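PDB 3U0A: acyl-CoA thioesterase II TesB2 from Mycobacterium marinum, which probably hydrolyses fatty acyl-CoA thioesters to the free fatty acid and CoA, as a member of the C/M/P thioester hydrolase family. Local coordinates for residues 51-56 / 90-95; 9-14 / 186-191; 43-48 / 102-107; 196-201 / 221-226. One frame throughout, in Å; residues are numbered along the deposited sequence.

Contact 1: residues 51-56 / 90-95. With NA (sodium ion), chain G.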
loop_
_atom_site.group_PDB
_atom_site.type_symbol
_atom_site.label_atom_id
_atom_site.label_comp_id
_atom_site.label_asym_id
_atom_site.label_seq_id
_atom_site.Cartn_x
_atom_site.Cartn_y
_atom_site.Cartn_z
ATOM N N ARG A 51 -1.355 21.719 -0.759
ATOM C CA ARG A 51 -1.234 23.180 -0.662
ATOM C C ARG A 51 0.152 23.676 -0.246
ATOM O O ARG A 51 0.490 24.843 -0.462
ATOM C CB ARG A 51 -2.335 23.729 0.234
ATOM C CG ARG A 51 -3.612 23.737 -0.574
ATOM C CD ARG A 51 -4.795 24.423 0.043
ATOM N NE ARG A 51 -4.541 25.782 0.526
ATOM C CZ ARG A 51 -5.508 26.565 1.013
ATOM N NH1 ARG A 51 -5.228 27.817 1.427
ATOM N NH2 ARG A 51 -6.777 26.096 1.051
ATOM N N THR A 52 0.947 22.763 0.306
ATOM C CA THR A 52 2.310 23.025 0.749
ATOM C C THR A 52 3.327 22.548 -0.274
ATOM O O THR A 52 4.533 22.626 -0.035
ATOM C CB THR A 52 2.625 22.304 2.093
ATOM O OG1 THR A 52 2.769 20.895 1.873
ATOM C CG2 THR A 52 1.530 22.549 3.095
ATOM N N VAL A 53 2.842 22.050 -1.410
ATOM C CA VAL A 53 3.718 21.515 -2.470
ATOM C C VAL A 53 3.725 22.411 -3.689
ATOM O O VAL A 53 2.696 22.789 -4.170
ATOM C CB VAL A 53 3.329 20.061 -2.840
ATOM C CG1 VAL A 53 4.146 19.538 -4.009
ATOM C CG2 VAL A 53 3.466 19.186 -1.607
ATOM N N ASP A 54 4.923 22.770 -4.131
ATOM C CA ASP A 54 5.156 23.310 -5.464
ATOM C C ASP A 54 4.358 22.538 -6.538
ATOM O O ASP A 54 4.524 21.338 -6.682
ATOM C CB ASP A 54 6.648 23.231 -5.770
ATOM C CG ASP A 54 7.021 23.938 -7.074
ATOM O OD1 ASP A 54 6.315 23.753 -8.106
ATOM O OD2 ASP A 54 8.027 24.696 -7.053
ATOM N N PRO A 55 3.489 23.231 -7.293
ATOM C CA PRO A 55 2.604 22.517 -8.216
ATOM C C PRO A 55 3.287 21.895 -9.420
ATOM O O PRO A 55 2.653 21.077 -10.094
ATOM C CB PRO A 55 1.565 23.564 -8.646
ATOM C CG PRO A 55 2.032 24.873 -8.136
ATOM C CD PRO A 55 3.176 24.669 -7.189
ATOM N N ARG A 56 4.552 22.245 -9.665
ATOM C CA ARG A 56 5.407 21.497 -10.610
ATOM C C ARG A 56 5.506 19.989 -10.247
ATOM O O ARG A 56 5.797 19.143 -11.100
ATOM C CB ARG A 56 6.821 22.133 -10.690
ATOM N N VAL A 90 8.965 15.496 -3.783
ATOM C CA VAL A 90 8.661 16.150 -2.535
ATOM C C VAL A 90 7.810 15.171 -1.731
ATOM O O VAL A 90 6.983 14.435 -2.285
ATOM C CB VAL A 90 7.946 17.493 -2.792
ATOM C CG1 VAL A 90 7.284 18.021 -1.540
ATOM C CG2 VAL A 90 8.919 18.536 -3.358
ATOM N N THR A 91 8.041 15.108 -0.424
ATOM C CA THR A 91 7.256 14.214 0.431
ATOM C C THR A 91 6.636 14.999 1.559
ATOM O O THR A 91 7.298 15.846 2.126
ATOM C CB THR A 91 8.129 13.089 1.049
ATOM O OG1 THR A 91 8.885 12.428 0.014
ATOM C CG2 THR A 91 7.260 12.070 1.777
ATOM N N ARG A 92 5.386 14.681 1.896
ATOM C CA ARG A 92 4.679 15.277 3.028
ATOM C C ARG A 92 4.135 14.246 4.004
ATOM O O ARG A 92 3.775 13.149 3.580
ATOM C CB ARG A 92 3.525 16.117 2.506
ATOM C CG ARG A 92 3.953 17.319 1.662
ATOM C CD ARG A 92 4.751 18.322 2.478
ATOM N NE ARG A 92 5.108 19.536 1.748
ATOM C CZ ARG A 92 6.315 19.831 1.275
ATOM N NH1 ARG A 92 7.358 18.993 1.413
ATOM N NH2 ARG A 92 6.488 20.971 0.641
ATOM N N ARG A 93 4.098 14.583 5.304
ATOM C CA ARG A 93 3.272 13.821 6.278
ATOM C C ARG A 93 2.208 14.745 6.812
ATOM O O ARG A 93 2.464 15.947 6.933
ATOM C CB ARG A 93 4.080 13.186 7.419
ATOM C CG ARG A 93 4.935 12.048 6.920
ATOM C CD ARG A 93 5.556 11.201 8.015
ATOM N NE ARG A 93 6.317 11.945 9.037
ATOM C CZ ARG A 93 6.857 11.411 10.161
ATOM N NH1 ARG A 93 6.751 10.094 10.471
ATOM N NH2 ARG A 93 7.488 12.208 11.010
ATOM N N VAL A 94 1.021 14.205 7.079
ATOM C CA VAL A 94 -0.091 14.975 7.615
ATOM C C VAL A 94 -0.761 14.214 8.757
ATOM O O VAL A 94 -0.996 12.988 8.642
ATOM C CB VAL A 94 -1.196 15.266 6.561
ATOM C CG1 VAL A 94 -2.340 16.064 7.192
ATOM C CG2 VAL A 94 -0.652 16.010 5.358
ATOM N N ASN A 95 -1.069 14.952 9.843
ATOM C CA ASN A 95 -1.896 14.461 10.936
ATOM C C ASN A 95 -3.209 15.248 11.019
ATOM O O ASN A 95 -3.196 16.439 11.191
ATOM C CB ASN A 95 -1.174 14.587 12.281
ATOM C CG ASN A 95 -0.145 13.494 12.527
ATOM O OD1 ASN A 95 -0.067 12.469 11.813
ATOM N ND2 ASN A 95 0.651 13.701 13.572
HETATM NA NA NA G . 0.670 21.359 -5.282
HETATM O O HOH W 1 0.581 19.200 -6.351
#
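R92 leaves its strand with CG beside the backbone N and anti to the carbonyl carbon (chi1 -64°), and a further bend at chi2 (-64°) turns its guanidinium toward T52, whose OG1 stands between its own backbone N and carbonyl carbon (chi1 73°). The arginine meets T52 side-on with two nitrogens, one to each of two oxygens. R92 NE donates to T52 OG1 at 2.7 Å, and R92 NH2 gives a straighter bond to T52 O at 2.6 Å. Both oxygens lie close to the guanidinium plane, though NH2 stands above the carbonyl plane of T52. The third nitrogen, R92 NH1, folds back to its neighbour T91 O (3.2 Å) and also pairs with D85, so the buried group is held at every nitrogen and its rotation is fixed. T52 OG1 has a second bond, to A49 O in the last turn of helix 34-51. V53 supplies the apolar part: its CG2 lies over one guanidinium face, 3.8 Å from R92 NE, and 4.0 Å from V90 CG1. The carbonyl of V53 serves a sodium ion, with V53 O 2.7 Å from the metal; V50 O and a water also bind it. Further along, D54 OD1 accepts from R56 N at 2.8 Å, an Asx turn in the loop that leads to strand 58-66. The contact thus fastens the exit of the long helix, with its carbonyl-bound sodium site, to the curved antiparallel sheet that wraps that helix in the N-terminal hot-dog fold.

Contact 2: residues 9-14 / 186-191; sequences EILDLE and PVLHIC
L11 has the most surface buried by this contact, set against C191 and L188 where the N-terminal segment of this double hot-dog protein lies on the first turns of the second module's helix, 186-200. The backbones come closest at L11 and L188, with CA atoms 7.0 Å apart. Only apolar side chains meet. The fork of L11 splits over the helix surface: its CD2 touches L188 CB at 3.8 Å, while its CD1 reaches C191 SG at 4.0 Å, one turn further on. L11 and L188 cross at about a right angle, and L188 CG, anti to its backbone N (chi1 174°), carries CD1 back to lie 4.1 Å from both methyls of L11. SG of C191 is turned to the side of its own backbone N (chi1 -73°), and the residue also packs on V47, so it sits between the N-terminal segment and helix 34-51 of the first module. The segment is itself tied to that helix, because I10 O accepts from Q44 NE2 and I10 packs on H40. It therefore bridges the helices of both hot-dog modules. I10 adds a looser edge to the cluster, its branch methyl CG2 lying 4.4 Å from C191 SG.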
loop_
_atom_site.group_PDB
_atom_site.type_symbol
_atom_site.label_atom_id
_atom_site.label_comp_id
_atom_site.label_asym_id
_atom_site.label_seq_id
_atom_site.Cartn_x
_atom_site.Cartn_y
_atom_site.Cartn_z
ATOM N N GLU A 9 -16.297 20.281 -1.991
ATOM C CA GLU A 9 -16.089 20.802 -0.645
ATOM C C GLU A 9 -14.890 20.161 0.034
ATOM O O GLU A 9 -14.353 20.735 0.990
ATOM C CB GLU A 9 -17.342 20.640 0.223
ATOM N N ILE A 10 -14.427 19.004 -0.455
ATOM C CA ILE A 10 -13.212 18.414 0.106
ATOM C C ILE A 10 -12.045 19.363 -0.092
ATOM O O ILE A 10 -11.152 19.417 0.706
ATOM C CB ILE A 10 -12.890 17.033 -0.498
ATOM C CG1 ILE A 10 -13.909 16.028 -0.040
ATOM C CG2 ILE A 10 -11.536 16.526 -0.030
ATOM C CD1 ILE A 10 -13.329 14.676 0.165
ATOM N N LEU A 11 -12.088 20.132 -1.167
ATOM C CA LEU A 11 -11.001 21.036 -1.505
ATOM C C LEU A 11 -11.053 22.343 -0.709
ATOM O O LEU A 11 -10.070 23.053 -0.652
ATOM C CB LEU A 11 -11.001 21.311 -3.014
ATOM C CG LEU A 11 -10.092 20.377 -3.838
ATOM C CD1 LEU A 11 -10.377 18.885 -3.641
ATOM C CD2 LEU A 11 -10.240 20.776 -5.290
ATOM N N ASP A 12 -12.176 22.612 -0.055
ATOM C CA ASP A 12 -12.387 23.854 0.691
ATOM C C ASP A 12 -11.731 23.751 2.066
ATOM O O ASP A 12 -12.275 23.131 2.964
ATOM C CB ASP A 12 -13.919 24.143 0.781
ATOM C CG ASP A 12 -14.275 25.490 1.516
ATOM O OD1 ASP A 12 -13.468 26.480 1.467
ATOM O OD2 ASP A 12 -15.402 25.565 2.125
ATOM N N LEU A 13 -10.542 24.331 2.213
ATOM C CA LEU A 13 -9.818 24.364 3.482
ATOM C C LEU A 13 -9.491 25.793 3.884
ATOM O O LEU A 13 -9.020 26.556 3.053
ATOM C CB LEU A 13 -8.475 23.644 3.357
ATOM C CG LEU A 13 -8.361 22.121 3.342
ATOM C CD1 LEU A 13 -6.858 21.840 3.256
ATOM C CD2 LEU A 13 -8.997 21.444 4.547
ATOM N N GLU A 14 -9.696 26.139 5.150
ATOM C CA GLU A 14 -9.213 27.396 5.693
ATOM C C GLU A 14 -7.747 27.249 6.085
ATOM O O GLU A 14 -7.380 26.307 6.756
ATOM C CB GLU A 14 -10.024 27.766 6.951
ATOM C CG GLU A 14 -9.705 29.150 7.532
ATOM C CD GLU A 14 -10.292 29.401 8.933
ATOM O OE1 GLU A 14 -10.893 28.467 9.539
ATOM O OE2 GLU A 14 -10.139 30.539 9.440
ATOM N N PRO A 186 -7.029 18.669 -11.573
ATOM C CA PRO A 186 -6.730 17.267 -11.414
ATOM C C PRO A 186 -6.770 16.801 -9.976
ATOM O O PRO A 186 -7.054 15.629 -9.729
ATOM C CB PRO A 186 -5.326 17.141 -11.993
ATOM C CG PRO A 186 -5.223 18.209 -12.987
ATOM C CD PRO A 186 -6.018 19.349 -12.406
ATOM N N VAL A 187 -6.461 17.689 -9.046
ATOM C CA VAL A 187 -6.479 17.357 -7.629
ATOM C C VAL A 187 -7.883 16.955 -7.186
ATOM O O VAL A 187 -8.045 16.062 -6.400
ATOM C CB VAL A 187 -5.979 18.560 -6.779
ATOM C CG1 VAL A 187 -6.196 18.331 -5.299
ATOM C CG2 VAL A 187 -4.504 18.822 -7.046
ATOM N N LEU A 188 -8.880 17.645 -7.711
ATOM C CA LEU A 188 -10.273 17.346 -7.427
ATOM C C LEU A 188 -10.653 15.960 -7.944
ATOM O O LEU A 188 -11.483 15.273 -7.354
ATOM C CB LEU A 188 -11.206 18.408 -8.059
ATOM C CG LEU A 188 -12.718 18.134 -7.962
ATOM C CD1 LEU A 188 -13.211 18.173 -6.533
ATOM C CD2 LEU A 188 -13.512 19.108 -8.801
ATOM N N HIS A 189 -10.073 15.582 -9.070
ATOM C CA HIS A 189 -10.368 14.297 -9.651
ATOM C C HIS A 189 -9.749 13.209 -8.827
ATOM O O HIS A 189 -10.410 12.246 -8.510
ATOM C CB HIS A 189 -9.967 14.251 -11.138
ATOM C CG HIS A 189 -10.854 15.113 -12.014
ATOM N ND1 HIS A 189 -11.793 14.600 -12.802
ATOM C CD2 HIS A 189 -10.949 16.495 -12.138
ATOM C CE1 HIS A 189 -12.451 15.594 -13.400
ATOM N NE2 HIS A 189 -11.921 16.749 -12.997
ATOM N N ILE A 190 -8.486 13.391 -8.445
ATOM C CA ILE A 190 -7.775 12.440 -7.583
ATOM C C ILE A 190 -8.572 12.209 -6.275
ATOM O O ILE A 190 -8.847 11.070 -5.919
ATOM C CB ILE A 190 -6.298 12.888 -7.360
ATOM C CG1 ILE A 190 -5.494 12.775 -8.664
ATOM C CG2 ILE A 190 -5.589 12.004 -6.361
ATOM C CD1 ILE A 190 -4.313 13.731 -8.728
ATOM N N CYS A 191 -8.989 13.298 -5.624
ATOM C CA CYS A 191 -9.819 13.232 -4.423
ATOM C C CYS A 191 -11.154 12.529 -4.666
ATOM O O CYS A 191 -11.602 11.741 -3.851
ATOM C CB CYS A 191 -10.060 14.629 -3.850
ATOM S SG CYS A 191 -8.609 15.369 -3.047
#

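Contact 3: residues 43-48 / 102-107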
loop_
_atom_site.group_PDB
_atom_site.type_symbol
_atom_site.label_atom_id
_atom_site.label_comp_id
_atom_site.label_asym_id
_atom_site.label_seq_id
_atom_site.Cartn_x
_atom_site.Cartn_y
_atom_site.Cartn_z
ATOM N N GLY A 43 -9.277 12.730 2.461
ATOM C CA GLY A 43 -9.197 13.556 1.284
ATOM C C GLY A 43 -8.703 14.917 1.657
ATOM O O GLY A 43 -7.845 15.470 0.980
ATOM N N GLN A 44 -9.228 15.458 2.753
ATOM C CA GLN A 44 -8.826 16.779 3.189
ATOM C C GLN A 44 -7.390 16.741 3.691
ATOM O O GLN A 44 -6.635 17.669 3.419
ATOM C CB GLN A 44 -9.793 17.363 4.220
ATOM C CG GLN A 44 -11.117 17.849 3.594
ATOM C CD GLN A 44 -11.843 18.947 4.409
ATOM O OE1 GLN A 44 -12.272 18.738 5.561
ATOM N NE2 GLN A 44 -11.990 20.109 3.802
ATOM N N SER A 45 -6.989 15.672 4.360
ATOM C CA SER A 45 -5.598 15.502 4.735
ATOM C C SER A 45 -4.678 15.591 3.513
ATOM O O SER A 45 -3.634 16.207 3.586
ATOM C CB SER A 45 -5.382 14.169 5.450
ATOM O OG SER A 45 -6.229 14.033 6.548
ATOM N N LEU A 46 -5.067 14.982 2.396
ATOM C CA LEU A 46 -4.254 15.074 1.166
ATOM C C LEU A 46 -4.238 16.489 0.587
ATOM O O LEU A 46 -3.183 16.990 0.180
ATOM C CB LEU A 46 -4.726 14.097 0.086
ATOM C CG LEU A 46 -4.034 14.201 -1.271
ATOM C CD1 LEU A 46 -2.576 13.841 -1.221
ATOM C CD2 LEU A 46 -4.719 13.346 -2.308
ATOM N N VAL A 47 -5.413 17.123 0.573
ATOM C CA VAL A 47 -5.527 18.456 0.023
ATOM C C VAL A 47 -4.611 19.390 0.789
ATOM O O VAL A 47 -3.977 20.249 0.198
ATOM C CB VAL A 47 -6.971 18.954 0.049
ATOM C CG1 VAL A 47 -7.058 20.441 -0.327
ATOM C CG2 VAL A 47 -7.804 18.108 -0.872
ATOM N N SER A 48 -4.523 19.191 2.098
ATOM C CA SER A 48 -3.583 19.939 2.945
ATOM C C SER A 48 -2.124 19.749 2.558
ATOM O O SER A 48 -1.306 20.677 2.634
ATOM C CB SER A 48 -3.733 19.480 4.386
ATOM O OG SER A 48 -4.746 20.217 5.022
ATOM N N VAL A 102 -4.808 12.621 17.299
ATOM C CA VAL A 102 -4.631 12.296 15.877
ATOM C C VAL A 102 -5.662 11.203 15.476
ATOM O O VAL A 102 -5.666 10.101 16.029
ATOM C CB VAL A 102 -3.178 11.873 15.530
ATOM C CG1 VAL A 102 -3.069 11.521 14.046
ATOM C CG2 VAL A 102 -2.209 12.970 15.894
ATOM N N ILE A 103 -6.563 11.567 14.560
ATOM C CA ILE A 103 -7.639 10.682 14.094
ATOM C C ILE A 103 -7.266 9.940 12.807
ATOM O O ILE A 103 -7.755 8.867 12.545
ATOM C CB ILE A 103 -8.980 11.449 13.920
ATOM C CG1 ILE A 103 -8.971 12.391 12.701
ATOM C CG2 ILE A 103 -9.337 12.241 15.183
ATOM C CD1 ILE A 103 -10.316 13.084 12.502
ATOM N N PHE A 104 -6.370 10.537 12.030
ATOM C CA PHE A 104 -5.914 10.007 10.770
ATOM C C PHE A 104 -4.497 10.469 10.538
ATOM O O PHE A 104 -4.186 11.600 10.764
ATOM C CB PHE A 104 -6.836 10.487 9.620
ATOM C CG PHE A 104 -6.443 9.956 8.266
ATOM C CD1 PHE A 104 -6.694 8.636 7.917
ATOM C CD2 PHE A 104 -5.769 10.755 7.359
ATOM C CE1 PHE A 104 -6.299 8.143 6.683
ATOM C CE2 PHE A 104 -5.391 10.271 6.132
ATOM C CZ PHE A 104 -5.653 8.968 5.790
ATOM N N SER A 105 -3.645 9.588 10.070
ATOM C CA SER A 105 -2.240 9.923 9.797
ATOM C C SER A 105 -1.826 9.368 8.440
ATOM O O SER A 105 -2.168 8.264 8.071
ATOM C CB SER A 105 -1.304 9.383 10.884
ATOM O OG SER A 105 0.005 9.922 10.743
ATOM N N MET A 106 -1.030 10.133 7.728
ATOM C CA MET A 106 -0.939 9.993 6.314
ATOM C C MET A 106 0.411 10.454 5.762
ATOM O O MET A 106 1.037 11.341 6.273
ATOM C CB MET A 106 -2.018 10.865 5.750
ATOM C CG MET A 106 -2.147 10.781 4.292
ATOM S SD MET A 106 -2.877 12.297 3.692
ATOM C CE MET A 106 -1.881 12.432 2.194
ATOM N N GLY A 107 0.824 9.839 4.674
ATOM C CA GLY A 107 1.938 10.346 3.886
ATOM C C GLY A 107 1.635 10.302 2.393
ATOM O O GLY A 107 0.869 9.443 1.942
#
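S45 and L46 rest on F104 and M106 where the central helix 34-51 crosses the concave face of the sheet, the defining helix-on-sheet packing of the hot-dog fold. Axes of the short helix and strand segments pass 9.2 Å apart and run in roughly the same sense, 44° from parallel. F104 and M106 are alternate residues of the strand and both send their side chains toward the helix, touching S45 from the sheet side. S45 CB is 3.6 Å from M106 SD, and S45 OG approaches the ring obliquely, 3.4 Å from F104 CD2. That hydroxyl is not spent on the ring; it bonds to V41 O one turn back in its own helix, which satisfies it in its buried place. M106 runs out with CG anti to its backbone N (chi1 -176°) and then bends at the thioether, which steers CE away from S45 and along L46. Other residues complete the layer: V41 and A42 of the helix touch F104 too, F66 of strand 58-66 meets the F104 ring at a steep tilt, and V94 and A96 of strand 89-98 reach S45. The methionine methyl ends against L46, with CE 3.7 Å from L46 CA and 3.8 Å from L46 CD1.

Contact 4: residues 196-201 / 221-226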
loop_
_atom_site.group_PDB
_atom_site.type_symbol
_atom_site.label_atom_id
_atom_site.label_comp_id
_atom_site.label_asym_id
_atom_site.label_seq_id
_atom_site.Cartn_x
_atom_site.Cartn_y
_atom_site.Cartn_z
ATOM N N MET A 196 -14.317 7.838 -3.540
ATOM C CA MET A 196 -15.186 6.705 -3.917
ATOM C C MET A 196 -14.586 5.356 -3.569
ATOM O O MET A 196 -15.321 4.450 -3.186
ATOM C CB MET A 196 -15.571 6.742 -5.378
ATOM C CG MET A 196 -16.606 7.811 -5.674
ATOM S SD MET A 196 -18.256 7.341 -5.150
ATOM C CE MET A 196 -18.646 6.014 -6.300
ATOM N N SER A 197 -13.252 5.226 -3.679
ATOM C CA SER A 197 -12.571 3.989 -3.253
ATOM C C SER A 197 -12.716 3.797 -1.735
ATOM O O SER A 197 -13.109 2.745 -1.262
ATOM C CB SER A 197 -11.089 3.967 -3.656
ATOM O OG SER A 197 -10.368 2.925 -3.003
ATOM N N ASP A 198 -12.453 4.838 -0.978
ATOM C CA ASP A 198 -12.703 4.747 0.447
ATOM C C ASP A 198 -14.151 4.346 0.817
ATOM O O ASP A 198 -14.352 3.806 1.896
ATOM C CB ASP A 198 -12.278 6.047 1.162
ATOM C CG ASP A 198 -10.762 6.136 1.352
ATOM O OD1 ASP A 198 -10.089 5.088 1.234
ATOM O OD2 ASP A 198 -10.250 7.249 1.597
ATOM N N LEU A 199 -15.131 4.607 -0.067
ATOM C CA LEU A 199 -16.537 4.211 0.174
ATOM C C LEU A 199 -16.840 2.825 -0.309
ATOM O O LEU A 199 -17.765 2.222 0.188
ATOM C CB LEU A 199 -17.553 5.137 -0.502
ATOM C CG LEU A 199 -17.515 6.606 -0.114
ATOM C CD1 LEU A 199 -18.740 7.365 -0.617
ATOM C CD2 LEU A 199 -17.357 6.792 1.391
ATOM N N THR A 200 -16.082 2.317 -1.283
ATOM C CA THR A 200 -16.508 1.105 -2.025
ATOM C C THR A 200 -15.597 -0.094 -2.013
ATOM O O THR A 200 -16.088 -1.171 -2.175
ATOM C CB THR A 200 -16.769 1.417 -3.499
ATOM O OG1 THR A 200 -15.533 1.780 -4.130
ATOM C CG2 THR A 200 -17.765 2.536 -3.607
ATOM N N LEU A 201 -14.296 0.058 -1.858
ATOM C CA LEU A 201 -13.409 -1.118 -1.969
ATOM C C LEU A 201 -13.605 -2.187 -0.914
ATOM O O LEU A 201 -13.668 -3.325 -1.261
ATOM C CB LEU A 201 -11.936 -0.740 -2.000
ATOM C CG LEU A 201 -10.930 -1.855 -2.274
ATOM C CD1 LEU A 201 -11.165 -2.543 -3.609
ATOM C CD2 LEU A 201 -9.543 -1.234 -2.250
ATOM N N LEU A 221 -9.075 0.359 8.311
ATOM C CA LEU A 221 -7.815 0.475 9.060
ATOM C C LEU A 221 -6.776 1.368 8.338
ATOM O O LEU A 221 -6.061 2.165 8.950
ATOM C CB LEU A 221 -7.250 -0.928 9.285
ATOM C CG LEU A 221 -8.159 -1.897 10.030
ATOM C CD1 LEU A 221 -7.540 -3.285 10.096
ATOM C CD2 LEU A 221 -8.426 -1.384 11.440
ATOM N N ASP A 222 -6.703 1.217 7.028
ATOM C CA ASP A 222 -5.753 1.967 6.249
ATOM C C ASP A 222 -6.197 2.184 4.811
ATOM O O ASP A 222 -7.326 1.884 4.462
ATOM C CB ASP A 222 -4.360 1.312 6.336
ATOM C CG ASP A 222 -4.191 0.082 5.449
ATOM O OD1 ASP A 222 -4.955 -0.148 4.493
ATOM O OD2 ASP A 222 -3.216 -0.631 5.712
ATOM N N HIS A 223 -5.331 2.823 4.040
ATOM C CA HIS A 223 -5.360 2.755 2.607
ATOM C C HIS A 223 -4.008 3.186 2.067
ATOM O O HIS A 223 -3.251 3.917 2.721
ATOM C CB HIS A 223 -6.556 3.527 1.969
ATOM C CG HIS A 223 -6.500 5.049 2.100
ATOM N ND1 HIS A 223 -7.550 5.808 1.847
ATOM C CD2 HIS A 223 -5.469 5.917 2.452
ATOM C CE1 HIS A 223 -7.213 7.113 2.018
ATOM N NE2 HIS A 223 -5.950 7.164 2.396
ATOM N N ALA A 224 -3.711 2.679 0.875
ATOM C CA ALA A 224 -2.492 2.971 0.128
ATOM C C ALA A 224 -2.936 3.117 -1.298
ATOM O O ALA A 224 -3.676 2.268 -1.787
ATOM C CB ALA A 224 -1.482 1.819 0.251
ATOM N N MET A 225 -2.494 4.185 -1.963
ATOM C CA MET A 225 -2.923 4.482 -3.353
ATOM C C MET A 225 -1.778 4.966 -4.228
ATOM O O MET A 225 -0.807 5.551 -3.738
ATOM C CB MET A 225 -4.026 5.526 -3.371
ATOM C CG MET A 225 -5.263 5.135 -2.584
ATOM S SD MET A 225 -6.527 6.405 -2.594
ATOM C CE MET A 225 -7.690 5.659 -1.418
ATOM N N TRP A 226 -1.898 4.698 -5.532
ATOM C CA TRP A 226 -0.886 5.097 -6.493
ATOM C C TRP A 226 -1.569 5.655 -7.676
ATOM O O TRP A 226 -2.378 4.984 -8.283
ATOM C CB TRP A 226 -0.002 3.905 -6.867
ATOM C CG TRP A 226 0.797 3.341 -5.691
ATOM C CD1 TRP A 226 2.079 3.672 -5.298
ATOM C CD2 TRP A 226 0.383 2.326 -4.748
ATOM N NE1 TRP A 226 2.466 2.960 -4.205
ATOM C CE2 TRP A 226 1.489 2.153 -3.814
ATOM C CE3 TRP A 226 -0.756 1.569 -4.579
ATOM C CZ2 TRP A 226 1.432 1.248 -2.777
ATOM C CZ3 TRP A 226 -0.802 0.657 -3.512
ATOM C CH2 TRP A 226 0.276 0.502 -2.644
#
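The 196-200 part of helix 186-200 and strand 222-226 run in broadly opposed directions, their short axes 10.5 Å apart at an angle of 137°, with D198 and H223 closest in backbone. H223 CG stands between its own backbone N and carbonyl carbon (chi1 68°), which swings the ring toward the helix. H223 ND1 donates to D198 OD1 at 2.7 Å in a nearly straight bond that uses the syn lone pair of the carboxylate oxygen. The acid meets the imidazole at its edge, in the ring plane; the two groups are almost coplanar, 12° apart, and D198 OD2 lies 3.1 Å from H223 CE1. This buried pair fixes the ring's rotation. M225, two residues on along the same strand face, extends its chain to bring CE 3.6 Å from D198 OD1 and 4.1 Å from S197 OG; the serine hydroxyl is bonded to Y239 OH on strand 237-247. Around them, Q270 of strand 264-275 touches both D198 and H223, F66 meets the H223 ring edge-to-face, and A42 of helix 34-51 packs against the pair from the first hot-dog module. Close to the centre of the folded chain, the contact lies at the seam where strand 58-66 of the first module pairs with strand 217-227 of the second.

In the fold
From the N terminus, segment 9-14 opens contact 2, the longest loop, which closes only at the start of helix 186-200 and joins the two hot-dog modules. Contacts 1 and 3 are nested inside it. Contact 3 opens on helix 34-51 and closes on strand 101-111; contact 1, from the loop after that helix to strand 89-98, lies wholly within it. These two touch directly, since their strands are neighbours: V94 N probably bonds to M106 O. Contact 2 joins contact 1 through a probable bond from R51 to L13, and contact 3 through Q44. Contact 4 follows in series, a short loop within the second module; it shares helix 186-200 with contact 2 and meets contact 3 where F104 packs on H223.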